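Local coordinates for protein kinase A regulatory subunit, putative (Trypanosoma cruzi, PDB 6FTF) that binds 7-cyano-7-deazainosine in both of its cyclic nucleotide-binding domains and probably serves as the regulatory subunit of a cAMP-independent protein kinase A, at residues 209-215 and 246-252. Residues are numbered along the deposited sequence; the frame is centred on the assembly and turned at random.
Sequences TVEVIGR and ADVVATT. With 7CI (7-cyano-7-deazainosine), chain E.
Thr209 opens the antiparallel pairing of strand 209-215 with strand 247-250, the two inner strands of a four-stranded sheet in the cupin-like beta barrel of a cyclic nucleotide-binding domain. Its N donates to Thr252 OG1 (3.0 Å), while its carbonyl oxygen accepts the Thr251 amide, both partners lying just past the end of strand 247-250. Val210, on the ligand-facing side, lays CG2 against Val248 CG1 at 3.7 Å. Glu211 pairs with Val249 through two backbone hydrogen bonds; its CG, between backbone N and carbonyl carbon (chi1 60°), sends the extended chain alongside Val249 and over Thr251 CG2, and its carboxylate forms a salt bridge with Lys223. Val212 helps line the nucleoside pocket: CG1 touches both Ala246 CB and C2 of 7-cyano-7-deazainosine (each 3.6 Å). Next to it, Val248 CG2 packs on the ribose ring oxygen O1 at 3.5 Å, and Ala246 N makes a weak bond to the ribose hydroxyl O4. On the other face Ile213, bonded twice to the Asp247 backbone, puts CD1 on Val249 CG2 (3.8 Å) in one of its two conformers. Beyond Gly214, the Arg215 chain bends at chi2 (-67°) and returns to Asp247, whose OD1 accepts from Tyr195 N. NH1 also donates to Gly214 O, which helps fix the guanidinium's rotation. The salt bridge is end-on, NH1 and NH2 both donating to the single oxygen Asp247 OD2, each at 2.9 Å and from the same face of the carboxylate.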
loop_
_atom_site.group_PDB
_atom_site.type_symbol
_atom_site.label_atom_id
_atom_site.label_comp_id
_atom_site.label_asym_id
_atom_site.label_seq_id
_atom_site.Cartn_x
_atom_site.Cartn_y
_atom_site.Cartn_z
ATOM N N THR A 209 22.638 -3.440 7.767
ATOM C CA THR A 209 23.256 -2.782 6.624
ATOM C C THR A 209 23.237 -3.700 5.411
ATOM O O THR A 209 23.269 -4.922 5.533
ATOM C CB THR A 209 24.699 -2.396 6.993
ATOM O OG1 THR A 209 24.650 -1.523 8.134
ATOM C CG2 THR A 209 25.432 -1.695 5.879
ATOM N N VAL A 210 23.116 -3.083 4.237
ATOM C CA VAL A 210 23.089 -3.777 2.955
ATOM C C VAL A 210 24.097 -3.143 2.012
ATOM O O VAL A 210 24.492 -1.989 2.175
ATOM C CB VAL A 210 21.683 -3.769 2.289
ATOM C CG1 VAL A 210 20.643 -4.352 3.246
ATOM C CG2 VAL A 210 21.290 -2.352 1.843
ATOM N N GLU A 211 24.478 -3.901 0.987
ATOM C CA GLU A 211 25.311 -3.399 -0.097
ATOM C C GLU A 211 24.579 -3.564 -1.420
ATOM O O GLU A 211 23.873 -4.544 -1.636
ATOM C CB GLU A 211 26.674 -4.110 -0.162
ATOM C CG GLU A 211 26.610 -5.619 -0.375
ATOM C CD GLU A 211 27.971 -6.313 -0.281
ATOM O OE1 GLU A 211 28.028 -7.555 -0.499
ATOM O OE2 GLU A 211 28.983 -5.638 0.014
ATOM N N VAL A 212 24.747 -2.577 -2.283
ATOM C CA VAL A 212 24.149 -2.550 -3.615
ATOM C C VAL A 212 25.252 -2.902 -4.601
ATOM O O VAL A 212 26.315 -2.278 -4.574
ATOM C CB VAL A 212 23.580 -1.156 -3.912
ATOM C CG1 VAL A 212 22.987 -1.093 -5.298
ATOM C CG2 VAL A 212 22.524 -0.771 -2.892
ATOM N N ILE A 213 24.991 -3.861 -5.484
ATOM C CA ILE A 213 26.008 -4.407 -6.371
ATOM C C ILE A 213 25.501 -4.320 -7.807
ATOM O O ILE A 213 24.549 -5.016 -8.185
ATOM C CB ILE A 213 26.369 -5.846 -5.982
ATOM C CG1 ILE A 213 26.856 -5.877 -4.525
ATOM C CG2 ILE A 213 27.413 -6.426 -6.918
ATOM C CD1 ILE A 213 27.050 -7.267 -3.985
ATOM N N GLY A 214 26.137 -3.458 -8.602
ATOM C CA GLY A 214 25.836 -3.301 -10.009
ATOM C C GLY A 214 26.740 -4.173 -10.860
ATOM O O GLY A 214 27.296 -5.168 -10.392
ATOM N N ARG A 215 26.919 -3.775 -12.119
ATOM C CA ARG A 215 27.747 -4.511 -13.064
ATOM C C ARG A 215 28.647 -3.530 -13.792
ATOM O O ARG A 215 28.184 -2.478 -14.242
ATOM C CB ARG A 215 26.871 -5.259 -14.080
ATOM C CG ARG A 215 25.921 -6.282 -13.453
ATOM C CD ARG A 215 26.658 -7.461 -12.822
ATOM N NE ARG A 215 25.739 -8.466 -12.296
ATOM C CZ ARG A 215 25.256 -8.494 -11.055
ATOM N NH1 ARG A 215 25.584 -7.573 -10.170
ATOM N NH2 ARG A 215 24.429 -9.464 -10.701
ATOM N N ALA A 246 20.345 -3.928 -9.893
ATOM C CA ALA A 246 21.405 -4.221 -8.948
ATOM C C ALA A 246 20.953 -5.334 -8.023
ATOM O O ALA A 246 19.755 -5.523 -7.805
ATOM C CB ALA A 246 21.737 -2.993 -8.100
ATOM N N ASP A 247 21.929 -6.059 -7.487
ATOM C CA ASP A 247 21.680 -6.897 -6.333
ATOM C C ASP A 247 21.687 -6.014 -5.095
ATOM O O ASP A 247 22.411 -5.024 -5.025
ATOM C CB ASP A 247 22.784 -7.931 -6.150
ATOM C CG ASP A 247 23.013 -8.787 -7.375
ATOM O OD1 ASP A 247 22.080 -9.498 -7.781
ATOM O OD2 ASP A 247 24.161 -8.784 -7.898
ATOM N N VAL A 248 20.936 -6.419 -4.075
ATOM C CA VAL A 248 21.041 -5.828 -2.747
ATOM C C VAL A 248 21.257 -6.976 -1.781
ATOM O O VAL A 248 20.431 -7.899 -1.724
ATOM C CB VAL A 248 19.799 -5.008 -2.365
ATOM C CG1 VAL A 248 20.008 -4.409 -0.995
ATOM C CG2 VAL A 248 19.530 -3.934 -3.416
ATOM N N VAL A 249 22.384 -6.947 -1.071
ATOM C CA VAL A 249 22.846 -8.073 -0.264
ATOM C C VAL A 249 22.993 -7.617 1.182
ATOM O O VAL A 249 23.592 -6.573 1.445
ATOM C CB VAL A 249 24.192 -8.608 -0.792
ATOM C CG1 VAL A 249 24.633 -9.836 -0.002
ATOM C CG2 VAL A 249 24.088 -8.911 -2.282
ATOM N N ALA A 250 22.510 -8.417 2.130
ATOM C CA ALA A 250 22.700 -8.092 3.544
ATOM C C ALA A 250 24.176 -8.215 3.914
ATOM O O ALA A 250 24.818 -9.225 3.621
ATOM C CB ALA A 250 21.887 -9.041 4.415
ATOM N N THR A 251 24.739 -7.182 4.538
ATOM C CA THR A 251 26.110 -7.275 5.044
ATOM C C THR A 251 26.173 -7.564 6.541
ATOM O O THR A 251 27.261 -7.890 7.045
ATOM C CB THR A 251 26.918 -6.004 4.753
ATOM O OG1 THR A 251 26.372 -4.899 5.478
ATOM C CG2 THR A 251 26.963 -5.696 3.271
ATOM N N THR A 252 25.080 -7.408 7.259
ATOM C CA THR A 252 24.900 -7.834 8.632
ATOM C C THR A 252 23.602 -8.610 8.639
ATOM O O THR A 252 22.954 -8.765 7.598
ATOM C CB THR A 252 24.732 -6.615 9.551
ATOM O OG1 THR A 252 23.543 -5.887 9.191
ATOM C CG2 THR A 252 25.916 -5.675 9.434
HETATM C C1 7CI E . 19.060 -0.025 -5.490
HETATM N N1 7CI E . 19.982 0.621 -6.499
HETATM O O1 7CI E . 18.914 -1.395 -5.793
HETATM C C2 7CI E . 20.790 1.630 -6.224
HETATM N N2 7CI E . 21.006 2.261 -5.044
HETATM O O2 7CI E . 17.096 0.530 -4.293
HETATM C C3 7CI E . 21.958 3.214 -5.002
HETATM N N3 7CI E . 22.638 3.607 -6.166
HETATM O O3 7CI E . 15.570 -0.222 -6.341
HETATM C C4 7CI E . 22.405 3.008 -7.374
HETATM N N4 7CI E . 21.578 0.950 -10.955
HETATM C C5 7CI E . 21.472 1.952 -7.438
HETATM O O5 7CI E . 23.033 3.460 -8.373
HETATM C C6 7CI E . 20.983 1.046 -8.471
HETATM C C7 7CI E . 20.068 0.246 -7.800
HETATM C C8 7CI E . 21.314 0.997 -9.824
HETATM C C9 7CI E . 17.689 0.555 -5.537
HETATM C C10 7CI E . 17.020 -0.294 -6.489
HETATM C C11 7CI E . 17.551 -1.684 -6.074
HETATM C C12 7CI E . 17.471 -2.777 -7.216
HETATM O O4 7CI E . 17.950 -2.257 -8.407
#